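Local atomic coordinates of annexin A8 (Homo sapiens, PDB entry 1W3W), a protein that binds phospholipids in a calcium-dependent manner and acts as an anticoagulant, indirectly inhibiting the thromboplastin-specific complex of the blood coagulation cascade. Residues V47-S52 and V88-P93; I37-Q42 and K76-G81; S227-I232 and T246-T251. One frame throughout, in Å; residues are numbered along the deposited sequence.

Interaction 1 (V47-S52 and V88-P93)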
loop_
_atom_site.group_PDB
_atom_site.type_symbol
_atom_site.label_atom_id
_atom_site.label_comp_id
_atom_site.label_asym_id
_atom_site.label_seq_id
_atom_site.Cartn_x
_atom_site.Cartn_y
_atom_site.Cartn_z
ATOM N N VAL A 47 14.030 6.726 -18.588
ATOM C CA VAL A 47 14.113 7.911 -17.745
ATOM C C VAL A 47 13.322 7.704 -16.440
ATOM O O VAL A 47 13.872 7.818 -15.336
ATOM C CB VAL A 47 13.605 9.168 -18.493
ATOM C CG1 VAL A 47 13.489 10.362 -17.552
ATOM C CG2 VAL A 47 14.525 9.512 -19.665
ATOM N N LEU A 48 12.035 7.400 -16.549
ATOM C CA LEU A 48 11.174 7.474 -15.375
ATOM C C LEU A 48 11.380 6.358 -14.354
ATOM O O LEU A 48 11.196 6.610 -13.166
ATOM C CB LEU A 48 9.708 7.587 -15.780
ATOM C CG LEU A 48 9.443 8.856 -16.586
ATOM C CD1 LEU A 48 8.008 8.887 -17.037
ATOM C CD2 LEU A 48 9.797 10.107 -15.776
ATOM N N THR A 49 11.745 5.150 -14.783
ATOM C CA THR A 49 12.045 4.068 -13.819
ATOM C C THR A 49 13.460 4.076 -13.269
ATOM O O THR A 49 13.742 3.314 -12.357
ATOM C CB THR A 49 11.781 2.662 -14.391
ATOM O OG1 THR A 49 12.719 2.370 -15.444
ATOM C CG2 THR A 49 10.399 2.562 -14.998
ATOM N N LYS A 50 14.352 4.896 -13.819
ATOM C CA LYS A 50 15.720 4.994 -13.326
ATOM C C LYS A 50 15.999 6.274 -12.547
ATOM O O LYS A 50 17.116 6.474 -12.100
ATOM C CB LYS A 50 16.721 4.872 -14.489
ATOM C CG LYS A 50 16.738 3.499 -15.167
ATOM C CD LYS A 50 17.131 2.397 -14.192
ATOM C CE LYS A 50 17.123 0.998 -14.832
ATOM N NZ LYS A 50 16.779 -0.043 -13.806
ATOM N N ARG A 51 15.015 7.149 -12.399
ATOM C CA ARG A 51 15.148 8.332 -11.562
ATOM C C ARG A 51 14.253 8.178 -10.340
ATOM O O ARG A 51 13.279 7.462 -10.371
ATOM C CB ARG A 51 14.749 9.598 -12.328
ATOM C CG ARG A 51 15.573 9.880 -13.584
ATOM C CD ARG A 51 17.038 10.273 -13.339
ATOM N NE ARG A 51 17.650 10.570 -14.630
ATOM C CZ ARG A 51 18.351 9.711 -15.364
ATOM N NH1 ARG A 51 18.654 8.497 -14.919
ATOM N NH2 ARG A 51 18.795 10.095 -16.551
ATOM N N SER A 52 14.588 8.856 -9.261
ATOM C CA SER A 52 13.789 8.806 -8.044
ATOM C C SER A 52 12.528 9.650 -8.194
ATOM O O SER A 52 12.417 10.480 -9.096
ATOM C CB SER A 52 14.616 9.302 -6.867
ATOM O OG SER A 52 14.824 10.701 -6.949
ATOM N N VAL A 88 2.007 6.651 -14.885
ATOM C CA VAL A 88 1.348 7.793 -14.248
ATOM C C VAL A 88 1.463 7.671 -12.734
ATOM O O VAL A 88 1.660 8.666 -12.044
ATOM C CB VAL A 88 -0.144 7.905 -14.673
ATOM C CG1 VAL A 88 -0.907 8.825 -13.751
ATOM C CG2 VAL A 88 -0.233 8.418 -16.101
ATOM N N ALA A 89 1.349 6.442 -12.222
ATOM C CA ALA A 89 1.536 6.171 -10.800
ATOM C C ALA A 89 2.911 6.649 -10.307
ATOM O O ALA A 89 3.013 7.233 -9.240
ATOM C CB ALA A 89 1.357 4.687 -10.500
ATOM N N LEU A 90 3.944 6.447 -11.113
ATOM C CA LEU A 90 5.305 6.874 -10.769
ATOM C C LEU A 90 5.444 8.372 -10.634
ATOM O O LEU A 90 6.328 8.852 -9.946
ATOM C CB LEU A 90 6.302 6.370 -11.837
ATOM C CG LEU A 90 6.553 4.873 -11.809
ATOM C CD1 LEU A 90 7.367 4.442 -13.035
ATOM C CD2 LEU A 90 7.269 4.471 -10.527
ATOM N N MET A 91 4.564 9.104 -11.302
ATOM C CA MET A 91 4.598 10.576 -11.321
ATOM C C MET A 91 3.961 11.249 -10.117
ATOM O O MET A 91 4.187 12.442 -9.883
ATOM C CB MET A 91 3.928 11.108 -12.594
ATOM C CG MET A 91 4.665 10.799 -13.874
ATOM S SD MET A 91 6.427 11.271 -13.871
ATOM C CE MET A 91 6.338 12.935 -13.512
ATOM N N TYR A 92 3.169 10.511 -9.349
ATOM C CA TYR A 92 2.583 11.065 -8.140
ATOM C C TYR A 92 3.610 11.131 -7.015
ATOM O O TYR A 92 4.328 10.159 -6.756
ATOM C CB TYR A 92 1.354 10.250 -7.684
ATOM C CG TYR A 92 0.096 10.650 -8.411
ATOM C CD1 TYR A 92 -0.156 10.191 -9.691
ATOM C CD2 TYR A 92 -0.830 11.500 -7.830
ATOM C CE1 TYR A 92 -1.300 10.569 -10.381
ATOM C CE2 TYR A 92 -1.984 11.882 -8.508
ATOM C CZ TYR A 92 -2.205 11.418 -9.787
ATOM O OH TYR A 92 -3.331 11.791 -10.486
ATOM N N PRO A 93 3.669 12.258 -6.314
ATOM C CA PRO A 93 4.467 12.307 -5.088
ATOM C C PRO A 93 3.908 11.310 -4.064
ATOM O O PRO A 93 2.718 10.965 -4.114
ATOM C CB PRO A 93 4.297 13.753 -4.592
ATOM C CG PRO A 93 3.712 14.514 -5.717
ATOM C CD PRO A 93 2.989 13.536 -6.593
#

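Interaction 2 (I37-Q42 and K76-G81)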
loop_
_atom_site.group_PDB
_atom_site.type_symbol
_atom_site.label_atom_id
_atom_site.label_comp_id
_atom_site.label_asym_id
_atom_site.label_seq_id
_atom_site.Cartn_x
_atom_site.Cartn_y
_atom_site.Cartn_z
ATOM N N ILE A 37 4.956 11.940 -34.602
ATOM C CA ILE A 37 4.272 10.703 -34.916
ATOM C C ILE A 37 5.124 9.555 -34.405
ATOM O O ILE A 37 6.324 9.485 -34.690
ATOM C CB ILE A 37 4.050 10.595 -36.444
ATOM C CG1 ILE A 37 3.027 11.645 -36.895
ATOM C CG2 ILE A 37 3.577 9.207 -36.817
ATOM C CD1 ILE A 37 3.181 12.077 -38.331
ATOM N N GLY A 38 4.492 8.668 -33.654
ATOM C CA GLY A 38 5.179 7.586 -32.985
ATOM C C GLY A 38 5.591 7.952 -31.565
ATOM O O GLY A 38 5.821 9.120 -31.224
ATOM N N THR A 39 5.672 6.919 -30.741
ATOM C CA THR A 39 6.015 7.037 -29.332
ATOM C C THR A 39 7.155 6.074 -29.040
ATOM O O THR A 39 7.058 4.894 -29.383
ATOM C CB THR A 39 4.794 6.657 -28.477
ATOM O OG1 THR A 39 3.739 7.601 -28.696
ATOM C CG2 THR A 39 5.104 6.783 -26.979
ATOM N N ASN A 40 8.229 6.582 -28.441
ATOM C CA ASN A 40 9.359 5.764 -28.006
ATOM C C ASN A 40 9.173 5.386 -26.542
ATOM O O ASN A 40 9.633 6.079 -25.641
ATOM C CB ASN A 40 10.671 6.529 -28.199
ATOM C CG ASN A 40 11.909 5.650 -27.977
ATOM O OD1 ASN A 40 11.826 4.563 -27.403
ATOM N ND2 ASN A 40 13.057 6.124 -28.446
ATOM N N GLU A 41 8.483 4.280 -26.312
ATOM C CA GLU A 41 8.129 3.859 -24.962
ATOM C C GLU A 41 9.346 3.479 -24.138
ATOM O O GLU A 41 9.362 3.665 -22.938
ATOM C CB GLU A 41 7.160 2.680 -25.003
ATOM C CG GLU A 41 5.767 3.052 -25.487
ATOM C CD GLU A 41 5.550 2.795 -26.974
ATOM O OE1 GLU A 41 4.404 2.990 -27.432
ATOM O OE2 GLU A 41 6.500 2.390 -27.679
ATOM N N GLN A 42 10.362 2.933 -24.791
ATOM C CA GLN A 42 11.560 2.507 -24.100
ATOM C C GLN A 42 12.293 3.689 -23.485
ATOM O O GLN A 42 12.799 3.581 -22.377
ATOM C CB GLN A 42 12.494 1.744 -25.055
ATOM C CG GLN A 42 13.699 1.120 -24.359
ATOM C CD GLN A 42 13.299 0.114 -23.295
ATOM O OE1 GLN A 42 13.745 0.199 -22.146
ATOM N NE2 GLN A 42 12.448 -0.817 -23.662
ATOM N N LYS A 76 -0.656 10.737 -19.823
ATOM C CA LYS A 76 -2.003 10.146 -19.834
ATOM C C LYS A 76 -2.597 10.098 -21.249
ATOM O O LYS A 76 -3.243 9.123 -21.623
ATOM C CB LYS A 76 -2.964 10.918 -18.913
ATOM C CG LYS A 76 -2.823 10.617 -17.439
ATOM C CD LYS A 76 -4.024 11.146 -16.634
ATOM C CE LYS A 76 -3.629 11.534 -15.213
ATOM N NZ LYS A 76 -4.717 11.317 -14.188
ATOM N N SER A 77 -2.361 11.147 -22.027
ATOM C CA SER A 77 -2.839 11.227 -23.401
ATOM C C SER A 77 -2.056 10.353 -24.379
ATOM O O SER A 77 -2.629 9.771 -25.294
ATOM C CB SER A 77 -2.768 12.675 -23.880
ATOM O OG SER A 77 -3.402 13.524 -22.932
ATOM N N GLU A 78 -0.748 10.263 -24.198
ATOM C CA GLU A 78 0.099 9.608 -25.174
ATOM C C GLU A 78 0.140 8.106 -24.987
ATOM O O GLU A 78 0.333 7.380 -25.941
ATOM C CB GLU A 78 1.524 10.178 -25.109
ATOM C CG GLU A 78 1.621 11.603 -25.623
ATOM C CD GLU A 78 1.178 11.714 -27.070
ATOM O OE1 GLU A 78 1.728 10.968 -27.908
ATOM O OE2 GLU A 78 0.262 12.517 -27.348
ATOM N N LEU A 79 -0.022 7.640 -23.752
ATOM C CA LEU A 79 0.121 6.229 -23.438
ATOM C C LEU A 79 -1.243 5.598 -23.183
ATOM O O LEU A 79 -2.222 6.291 -22.938
ATOM C CB LEU A 79 1.012 6.069 -22.197
ATOM C CG LEU A 79 2.420 6.674 -22.316
ATOM C CD1 LEU A 79 3.203 6.436 -21.054
ATOM C CD2 LEU A 79 3.162 6.100 -23.507
ATOM N N SER A 80 -1.290 4.275 -23.220
ATOM C CA SER A 80 -2.513 3.535 -22.934
ATOM C C SER A 80 -2.277 2.312 -22.057
ATOM O O SER A 80 -1.149 1.866 -21.866
ATOM C CB SER A 80 -3.179 3.099 -24.250
ATOM O OG SER A 80 -2.296 2.260 -24.975
ATOM N N GLY A 81 -3.374 1.803 -21.508
ATOM C CA GLY A 81 -3.404 0.513 -20.852
ATOM C C GLY A 81 -2.646 0.470 -19.542
ATOM O O GLY A 81 -2.493 1.490 -18.864
#

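Interaction 3 (S227-I232 and T246-T251)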
loop_
_atom_site.group_PDB
_atom_site.type_symbol
_atom_site.label_atom_id
_atom_site.label_comp_id
_atom_site.label_asym_id
_atom_site.label_seq_id
_atom_site.Cartn_x
_atom_site.Cartn_y
_atom_site.Cartn_z
ATOM N N SER A 227 -3.409 -19.498 18.051
ATOM C CA SER A 227 -2.806 -18.284 17.528
ATOM C C SER A 227 -3.896 -17.228 17.317
ATOM O O SER A 227 -5.057 -17.559 17.082
ATOM C CB SER A 227 -2.074 -18.576 16.220
ATOM O OG SER A 227 -2.992 -18.913 15.193
ATOM N N ILE A 228 -3.520 -15.962 17.364
ATOM C CA ILE A 228 -4.482 -14.882 17.123
ATOM C C ILE A 228 -5.049 -14.933 15.694
ATOM O O ILE A 228 -6.218 -14.662 15.484
ATOM C CB ILE A 228 -3.864 -13.486 17.472
ATOM C CG1 ILE A 228 -4.948 -12.414 17.581
ATOM C CG2 ILE A 228 -2.842 -13.049 16.465
ATOM C CD1 ILE A 228 -5.838 -12.591 18.759
ATOM N N GLU A 229 -4.220 -15.315 14.723
ATOM C CA GLU A 229 -4.680 -15.455 13.345
ATOM C C GLU A 229 -5.796 -16.519 13.179
ATOM O O GLU A 229 -6.826 -16.250 12.548
ATOM C CB GLU A 229 -3.510 -15.682 12.354
ATOM C CG GLU A 229 -2.280 -16.419 12.858
ATOM C CD GLU A 229 -1.236 -15.527 13.534
ATOM O OE1 GLU A 229 -1.158 -15.573 14.782
ATOM O OE2 GLU A 229 -0.476 -14.801 12.837
ATOM N N ASP A 230 -5.603 -17.693 13.771
ATOM C CA ASP A 230 -6.594 -18.763 13.715
ATOM C C ASP A 230 -7.879 -18.374 14.447
ATOM O O ASP A 230 -8.953 -18.743 14.015
ATOM C CB ASP A 230 -6.033 -20.074 14.270
ATOM C CG ASP A 230 -5.078 -20.746 13.308
ATOM O OD1 ASP A 230 -4.375 -21.690 13.715
ATOM O OD2 ASP A 230 -4.963 -20.389 12.118
ATOM N N SER A 231 -7.765 -17.600 15.521
ATOM C CA SER A 231 -8.940 -17.107 16.232
ATOM C C SER A 231 -9.722 -16.156 15.362
ATOM O O SER A 231 -10.914 -16.311 15.217
ATOM C CB SER A 231 -8.560 -16.435 17.536
ATOM O OG SER A 231 -8.032 -17.394 18.434
ATOM N N ILE A 232 -9.047 -15.195 14.749
ATOM C CA ILE A 232 -9.692 -14.289 13.796
ATOM C C ILE A 232 -10.345 -15.055 12.636
ATOM O O ILE A 232 -11.463 -14.740 12.239
ATOM C CB ILE A 232 -8.673 -13.235 13.269
ATOM C CG1 ILE A 232 -8.282 -12.280 14.401
ATOM C CG2 ILE A 232 -9.260 -12.442 12.105
ATOM C CD1 ILE A 232 -7.024 -11.524 14.161
ATOM N N THR A 246 -4.859 -8.241 8.383
ATOM C CA THR A 246 -3.908 -7.298 7.801
ATOM C C THR A 246 -3.203 -6.538 8.913
ATOM O O THR A 246 -1.984 -6.393 8.890
ATOM C CB THR A 246 -4.613 -6.324 6.857
ATOM O OG1 THR A 246 -5.123 -7.045 5.741
ATOM C CG2 THR A 246 -3.635 -5.371 6.251
ATOM N N VAL A 247 -3.960 -6.081 9.905
ATOM C CA VAL A 247 -3.354 -5.419 11.064
ATOM C C VAL A 247 -2.357 -6.350 11.740
ATOM O O VAL A 247 -1.234 -5.942 12.042
ATOM C CB VAL A 247 -4.415 -4.913 12.067
ATOM C CG1 VAL A 247 -3.753 -4.357 13.343
ATOM C CG2 VAL A 247 -5.234 -3.852 11.429
ATOM N N VAL A 248 -2.738 -7.602 11.945
ATOM C CA VAL A 248 -1.859 -8.574 12.585
ATOM C C VAL A 248 -0.565 -8.792 11.776
ATOM O O VAL A 248 0.542 -8.719 12.323
ATOM C CB VAL A 248 -2.594 -9.930 12.836
ATOM C CG1 VAL A 248 -1.628 -10.998 13.246
ATOM C CG2 VAL A 248 -3.662 -9.769 13.910
ATOM N N LYS A 249 -0.702 -9.013 10.468
ATOM C CA LYS A 249 0.468 -9.245 9.604
ATOM C C LYS A 249 1.397 -8.038 9.560
ATOM O O LYS A 249 2.623 -8.199 9.617
ATOM C CB LYS A 249 0.021 -9.612 8.188
ATOM C CG LYS A 249 -0.582 -10.997 8.092
ATOM C CD LYS A 249 -1.255 -11.209 6.760
ATOM C CE LYS A 249 -1.523 -12.694 6.529
ATOM N NZ LYS A 249 -2.422 -12.866 5.361
ATOM N N CYS A 250 0.824 -6.834 9.475
ATOM C CA CYS A 250 1.616 -5.601 9.431
ATOM C C CYS A 250 2.359 -5.345 10.744
ATOM O O CYS A 250 3.436 -4.761 10.763
ATOM C CB CYS A 250 0.733 -4.410 9.079
ATOM S SG CYS A 250 0.244 -4.400 7.334
ATOM N N THR A 251 1.782 -5.807 11.841
ATOM C CA THR A 251 2.395 -5.674 13.156
ATOM C C THR A 251 3.593 -6.593 13.298
ATOM O O THR A 251 4.614 -6.198 13.839
ATOM C CB THR A 251 1.342 -6.014 14.234
ATOM O OG1 THR A 251 0.315 -5.021 14.217
ATOM C CG2 THR A 251 1.929 -5.948 15.637
#

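Interaction 1 (V47-S52 and V88-P93)
Leu48 and Met91 meet at about a right angle, with Leu48 CD2 4.0 Å from Met91 SD. The methionine starts out to one side, and bends at chi2 (-52°) and chi3 (-57°) fold its thioether over so that the sulfur, not the terminal methyl, faces the leucine branch. Beside this pair, Thr49 uses its methyl: CG2 approaches CD1 of Leu90 at an oblique angle, 4.1 Å away. Leu90 CD1 also lies 4.4 Å from Leu48 O. All four residues are buried, and the segments meet by van der Waals packing, without a hydrogen bond between them. The contact joins the C-terminal ends of helices 41-48 and 81-91, two members of the five-helix, all-alpha unit predicted as the first annexin repeat. While the methyl of Thr49 faces Leu90, its OG1 is hydrogen-bonded to Ile45 O and to Ser321 OG, near the C-terminus of the chain. In the next shell, Arg56 of helix 53-67 spans both helix ends, its NE bonded to Leu48 O and its NH1 to Leu90 O. A cationic group at two carbonyl-bearing helix termini is probably favourable electrostatically as well. Met91 also packs on Leu71, Thr72 and Leu75 of helix 71-78, while Leu48 rests on Leu30 of helix 24-34.

Interaction 2 (I37-Q42 and K76-G81)
Thr39 and Leu79 form the close-packed part of this contact: Thr39 CG2 lies 4.0 Å from Leu79 CD2, the two side chains meeting at a slant. The threonine methyl stands opposite the backbone N (its OG1 at chi1 -65°), which splits the residue into an apolar branch directed at the leucine and a hydroxyl turned to the glutamate before it. CD2 of Leu79 also has Glu41 CG at 4.5 Å, so the aliphatic stem of a glutamate extends the cover over this buried leucine. Helix 81-91 adds to the packing, with Phe83 touching Glu41 and Glu84 touching Leu79.

The other half is looser and more polar. Thr39 and Glu78 are the residues whose backbones come nearest, with CA atoms 7.7 Å apart, yet Thr39 OG1 stays 4.0 Å from Glu78 OE1, too far for a hydrogen bond. Glu78 also touches Met34 of helix 24-34; it is partly exposed, as are Thr39 and Glu41. On the first segment, Asn40 serves as N-cap of helix 41-48, its OD1 accepting from Ala43 N, a cap that marks the start of the helix at Glu41, two residues after Thr39. On the second, Leu79 is the first residue to leave helical geometry after helix 71-78.

The pairing of these two interhelical loops resembles the annexin calcium-site framework. Gly38 and Glu78 are 40 residues apart, as are Gly270 and Asp310, which ligate the calcium seen in the fourth repeat together with Met266 and Gly268; without implying a metal here, the arrangement is consistent with the first-repeat counterpart of that loop pair.

Interaction 3 (S227-I232 and T246-T251)
Val248 carries the apolar part of this contact by dividing its two methyls between neighbours one turn apart. Val248 CG2 meets Ile232 CD1 tip to tip at 3.8 Å, while Val248 CG1 lies 4.0 Å from Ile228 CG2, the latter side chains slanting across each other. Phe217 of helix 210-224 touches both Ile228 and Val248 and so adds a third helix to the cluster.

A polar group joins in by contact alone: the carboxylate of Glu229, brought round by a bend at chi2 (-87°), sets OE2 4.0 Å from Val248 CG1, with the two side chains roughly perpendicular.

Hydrogen bonds order each helix separately and do not join the two segments. Ser227 caps the start of its helix, its OG accepting from Asp230 N at 3.2 Å. On the partner helix, Thr251 OG1 donates to Val247 O at 2.8 Å from above the carbonyl plane, and Thr251 N reaches the same oxygen from the opposite face, so two donors grip it.

The axes of the short helical segments 228-232 and 246-251 come within 10.8 Å at closest, at 169°, nearly antiparallel. Successive helices packed in this way through a short connection are a building element of the annexin fold, here largely within the predicted third repeat.

How the interactions relate
Interactions 1 and 2 belong largely to one predicted annexin repeat and share helix 41-48: interaction 2 involves its N-terminal end and interaction 1 its C-terminal end, with centres 15 Å apart. Their segments alternate along the chain, and they touch where Val88 CG2 packs on Lys76 CG at 3.7 Å, linking the successive helices 71-78 and 81-91. Interaction 3 comes later in the sequence, largely in the predicted third repeat. It lies across the chain's centre, its centre 34 Å from that of interaction 1 and 43 Å from that of interaction 2. The three illustrate modular construction: within the first and third predicted repeats, helices close in sequence pack on one another, and the repeats together make up a helical molecule.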